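ML032222a iGluR from Mnemiopsis leidyi probably forms part of a ligand-gated ion channel of the ionotropic glutamate receptor family, with a ligand-binding domain that binds D-serine. Local coordinates of one contact, PDB 4YKK (chain A, 1.38 Å), residues Thr85-Ile90 and Tyr214-Pro219, beside the matching contact of the related glutamate receptor kainate-like protein from Pleurobrachia bachei, PDB 4ZDM (chain B, 1.50 Å), residues Thr88-Val93 and Leu217-Arg222. One frame, after least-squares fit of the local backbone (RMSD 0.41 Å); residues are numbered along the deposited sequences.

Structure 1 (4YKK); sequences TDMIAI and YAFGLP.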
# COMPACT_ATOMS: atom_id res chain seq x y z
N THR A 85 -14.77 19.14 -7.42
CA THR A 85 -14.02 18.81 -6.21
C THR A 85 -12.52 18.86 -6.51
O THR A 85 -12.11 18.86 -7.67
CB THR A 85 -14.40 17.44 -5.68
OG1 THR A 85 -14.20 16.50 -6.73
CG2 THR A 85 -15.84 17.40 -5.25
N ASP A 86 -11.73 18.94 -5.43
CA ASP A 86 -10.28 19.01 -5.46
C ASP A 86 -9.60 17.72 -5.05
O ASP A 86 -8.42 17.50 -5.33
CB ASP A 86 -9.83 20.09 -4.48
CG ASP A 86 -10.41 21.42 -4.82
OD1 ASP A 86 -10.29 21.81 -5.99
OD2 ASP A 86 -11.04 22.06 -3.96
N MET A 87 -10.33 16.88 -4.32
CA MET A 87 -9.78 15.64 -3.81
C MET A 87 -10.97 14.77 -3.49
O MET A 87 -12.01 15.29 -3.06
CB MET A 87 -8.93 15.89 -2.56
CG MET A 87 -8.28 14.63 -1.97
SD MET A 87 -7.00 14.95 -0.76
CE MET A 87 -7.91 15.48 0.67
N ILE A 88 -10.84 13.46 -3.69
CA ILE A 88 -11.86 12.50 -3.31
C ILE A 88 -11.41 11.89 -2.00
O ILE A 88 -10.37 11.22 -1.96
CB ILE A 88 -12.07 11.43 -4.38
CG1 ILE A 88 -12.53 12.05 -5.70
CG2 ILE A 88 -13.05 10.38 -3.90
CD1 ILE A 88 -12.52 11.08 -6.86
N ALA A 89 -12.14 12.18 -0.93
CA ALA A 89 -11.81 11.75 0.43
C ALA A 89 -12.78 10.64 0.85
O ALA A 89 -13.88 10.90 1.31
CB ALA A 89 -11.90 12.93 1.40
N ILE A 90 -12.37 9.39 0.61
CA ILE A 90 -13.19 8.21 0.84
C ILE A 90 -12.23 7.02 0.74
O ILE A 90 -11.03 7.19 0.50
CB ILE A 90 -14.35 8.14 -0.20
CG1 ILE A 90 -15.53 7.24 0.25
CG2 ILE A 90 -13.85 7.70 -1.58
CD1 ILE A 90 -16.08 7.48 1.63
N TYR A 214 -6.65 1.39 -0.69
CA TYR A 214 -7.48 2.57 -0.54
C TYR A 214 -6.58 3.79 -0.42
O TYR A 214 -5.62 3.81 0.35
CB TYR A 214 -8.33 2.50 0.71
CG TYR A 214 -9.43 1.46 0.69
CD1 TYR A 214 -10.09 1.10 -0.48
CD2 TYR A 214 -9.84 0.86 1.88
CE1 TYR A 214 -11.10 0.15 -0.45
CE2 TYR A 214 -10.84 -0.07 1.91
CZ TYR A 214 -11.47 -0.41 0.76
OH TYR A 214 -12.49 -1.35 0.82
N ALA A 215 -6.92 4.83 -1.17
CA ALA A 215 -6.19 6.08 -1.15
C ALA A 215 -7.20 7.21 -1.36
O ALA A 215 -8.42 6.93 -1.48
CB ALA A 215 -5.14 6.08 -2.25
N PHE A 216 -6.74 8.45 -1.37
CA PHE A 216 -7.58 9.56 -1.78
C PHE A 216 -7.32 9.81 -3.27
O PHE A 216 -6.26 9.48 -3.80
CB PHE A 216 -7.29 10.83 -0.97
CG PHE A 216 -7.74 10.78 0.48
CD1 PHE A 216 -8.54 9.76 0.97
CD2 PHE A 216 -7.35 11.77 1.35
CE1 PHE A 216 -8.96 9.76 2.32
CE2 PHE A 216 -7.77 11.77 2.67
CZ PHE A 216 -8.56 10.76 3.15
N GLY A 217 -8.31 10.36 -3.96
CA GLY A 217 -8.16 10.69 -5.36
C GLY A 217 -7.79 12.15 -5.57
O GLY A 217 -8.32 13.01 -4.87
N LEU A 218 -6.87 12.43 -6.50
CA LEU A 218 -6.41 13.78 -6.75
C LEU A 218 -6.41 14.00 -8.25
O LEU A 218 -6.09 13.09 -9.02
CB LEU A 218 -4.99 13.98 -6.19
CG LEU A 218 -4.93 14.04 -4.67
CD1 LEU A 218 -3.52 13.70 -4.19
CD2 LEU A 218 -5.34 15.41 -4.22
N PRO A 219 -6.72 15.20 -8.72
CA PRO A 219 -6.62 15.45 -10.16
C PRO A 219 -5.16 15.47 -10.57
O PRO A 219 -4.29 15.85 -9.79
CB PRO A 219 -7.26 16.83 -10.34
CG PRO A 219 -7.12 17.48 -9.00
CD PRO A 219 -7.02 16.43 -7.95
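Ile88 and Gly217 form an antiparallel hydrogen-bonded pair: Ile88 N donates to Gly217 O at 2.8 Å, and Gly217 N returns a bond to Ile88 O at 3.0 Å. The Phe216 ring receives Ala89 over one face, in a CH-pi contact with Ala89 CA 4.0 Å from the ring centroid. With CG opposite the backbone N (chi1 -178°), Met87 reaches that ring obliquely, a Met-aromatic contact, and lies alongside Leu218, Met87 SD 3.9 Å from Leu218 CD2. Farther along, Pro219 CD packs on Asp86 O at 3.2 Å, while the Asp86 carboxylate forms a salt bridge with Arg11. Val38 and Met41 of helix 37-49 touch Phe216. The contact joins strand 87-89, which pairs in parallel with strand 9-13, to the antiparallel strand 202-218, in a ligand-binding domain probably of the periplasmic-binding-protein-like fold; Tyr214 touches the bound D-serine and glycine.

Structure 2 (4ZDM); sequences TDMIVV and LAFGLR.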
# COMPACT_ATOMS: atom_id res chain seq x y z
N THR B 88 -14.99 19.09 -7.31
CA THR B 88 -14.17 18.83 -6.14
C THR B 88 -12.71 18.88 -6.48
O THR B 88 -12.33 18.88 -7.64
CB THR B 88 -14.49 17.47 -5.53
OG1 THR B 88 -14.34 16.49 -6.57
CG2 THR B 88 -15.90 17.44 -4.97
N ASP B 89 -11.88 18.99 -5.45
CA ASP B 89 -10.42 19.03 -5.57
C ASP B 89 -9.71 17.78 -5.09
O ASP B 89 -8.55 17.53 -5.47
CB ASP B 89 -9.90 20.23 -4.79
CG ASP B 89 -10.53 21.50 -5.24
OD1 ASP B 89 -10.37 21.87 -6.44
OD2 ASP B 89 -11.25 22.15 -4.45
N MET B 90 -10.37 16.96 -4.26
CA MET B 90 -9.80 15.72 -3.79
C MET B 90 -10.93 14.82 -3.35
O MET B 90 -11.91 15.32 -2.78
CB MET B 90 -8.78 15.98 -2.64
CG MET B 90 -8.13 14.74 -2.12
SD MET B 90 -6.63 15.06 -1.13
CE MET B 90 -7.30 15.94 0.21
N ILE B 91 -10.81 13.54 -3.62
CA ILE B 91 -11.81 12.54 -3.21
C ILE B 91 -11.33 11.92 -1.93
O ILE B 91 -10.20 11.44 -1.89
CB ILE B 91 -11.99 11.50 -4.29
CG1 ILE B 91 -12.52 12.11 -5.57
CG2 ILE B 91 -12.86 10.35 -3.77
CD1 ILE B 91 -12.44 11.16 -6.79
N VAL B 92 -12.17 11.91 -0.89
CA VAL B 92 -11.73 11.45 0.45
C VAL B 92 -12.53 10.30 1.00
O VAL B 92 -12.41 10.02 2.21
CB VAL B 92 -11.67 12.65 1.43
CG1 VAL B 92 -10.68 13.72 0.91
CG2 VAL B 92 -13.04 13.24 1.71
N VAL B 93 -13.24 9.56 0.16
CA VAL B 93 -13.65 8.20 0.50
C VAL B 93 -12.41 7.32 0.52
O VAL B 93 -11.30 7.78 0.18
CB VAL B 93 -14.67 7.64 -0.47
CG1 VAL B 93 -15.95 8.53 -0.51
CG2 VAL B 93 -14.12 7.43 -1.89
N LEU B 217 -6.29 1.53 -0.93
CA LEU B 217 -7.38 2.46 -0.67
C LEU B 217 -6.73 3.79 -0.36
O LEU B 217 -5.90 3.86 0.55
CB LEU B 217 -8.24 1.99 0.51
CG LEU B 217 -9.00 0.70 0.20
CD1 LEU B 217 -9.44 0.04 1.50
CD2 LEU B 217 -10.21 1.01 -0.62
N ALA B 218 -7.09 4.84 -1.08
CA ALA B 218 -6.38 6.12 -1.00
C ALA B 218 -7.31 7.26 -1.28
O ALA B 218 -8.50 7.07 -1.56
CB ALA B 218 -5.21 6.08 -2.00
N PHE B 219 -6.80 8.49 -1.26
CA PHE B 219 -7.54 9.65 -1.74
C PHE B 219 -7.25 9.84 -3.22
O PHE B 219 -6.20 9.44 -3.73
CB PHE B 219 -7.18 10.90 -0.95
CG PHE B 219 -7.65 10.90 0.51
CD1 PHE B 219 -8.47 9.93 1.04
CD2 PHE B 219 -7.26 11.96 1.32
CE1 PHE B 219 -8.89 10.03 2.39
CE2 PHE B 219 -7.69 12.06 2.65
CZ PHE B 219 -8.49 11.11 3.17
N GLY B 220 -8.18 10.48 -3.93
CA GLY B 220 -8.07 10.76 -5.35
C GLY B 220 -7.79 12.23 -5.63
O GLY B 220 -8.44 13.08 -5.00
N LEU B 221 -6.88 12.51 -6.58
CA LEU B 221 -6.50 13.87 -6.91
C LEU B 221 -6.38 13.98 -8.40
O LEU B 221 -6.10 12.98 -9.07
CB LEU B 221 -5.15 14.29 -6.31
CG LEU B 221 -5.08 14.42 -4.78
CD1 LEU B 221 -4.95 13.10 -4.10
CD2 LEU B 221 -3.88 15.29 -4.40
N ARG B 222 -6.58 15.17 -8.96
CA ARG B 222 -6.25 15.37 -10.37
C ARG B 222 -4.76 15.18 -10.58
O ARG B 222 -3.95 15.44 -9.70
CB ARG B 222 -6.70 16.77 -10.86
CG ARG B 222 -8.20 16.90 -10.99
CD ARG B 222 -8.58 18.28 -11.52
NE ARG B 222 -8.30 19.35 -10.58
CZ ARG B 222 -9.12 19.68 -9.58
NH1 ARG B 222 -10.26 19.05 -9.43
NH2 ARG B 222 -8.78 20.64 -8.73
O HOH W 1 -6.87 17.62 -7.55
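Gly220 and Ile91 are an antiparallel hydrogen-bonded pair, with Ile91 N donating to Gly220 O at 2.8 Å and Gly220 N to Ile91 O at 3.0 Å. The Phe219 ring receives Val92 over one face, in a CH-pi contact with Val92 CG1 3.9 Å from the ring centroid. Met90, its CG turned away from the backbone N (chi1 -179°), reaches that ring obliquely, a Met-aromatic contact, and lies alongside Leu221, Met90 SD 3.9 Å from Leu221 CD1. Arg222 bends back, NH1 donating to Thr88 O at 2.7 Å and NH2 making a salt bridge to Asp89 OD1 at 3.0 Å, both near the guanidinium plane. A water bridges Asp89 O and Arg222 N. Leu83 O also accepts from NH1, the backbone N of Arg11 hydrogen-bonds to Asp89 OD2, and Ile44 touches Phe219. The Val93 side chain comes within about 5 Å of bound glycine.

What differs
Two bonds occur in structure 2 alone, both made by Arg222(B), which stands where structure 1 has Pro219(A): Arg222(B) NH1 to Thr88(B) O at 2.7 Å, and the salt bridge from Arg222(B) NH2 to Asp89(B) OD1 at 3.0 Å. Pro219(A) has no polar side-chain atom for either; its CG stays 5.3 Å from Thr85(A) O. The arginine thus probably ties the strand end to Thr88(B) and Asp89(B). Both residues touch Asp86(A) / Asp89(B), whose side chain keeps its place. A water of structure 2, 1.3 Å apart from the place of Pro219(A) CD, binds the N-H of Arg222(B), a donor that proline lacks. The backbone bonds of Ile88(A) with Gly217(A) are kept by Ile91(B) and Gly220(B).

In the packing, Val92(B) adds CG1 and CG2 to the place of Ala89(A); both residues touch the ring of Phe216(A) / Phe219(B), which keeps its place within the error. The peptide beyond is rotated: psi is 93° at Ala89(A) against 20° at Val92(B), phi -168° at Ile90(A) against -69° at Val93(B), and the carbonyl O atoms of Ala89(A) and Val92(B) stand 1.9 Å apart. CG1 and CD1 of Ile90(A) have no counterpart in Val93(B), nor CG1 of Val93(B) in Ile90(A). Tyr214(A) extends past Leu217(B) by CE2, CZ and OH. Leu218(A) and Leu221(B) are modelled with different chi2, yet each touches its methionine sulfur.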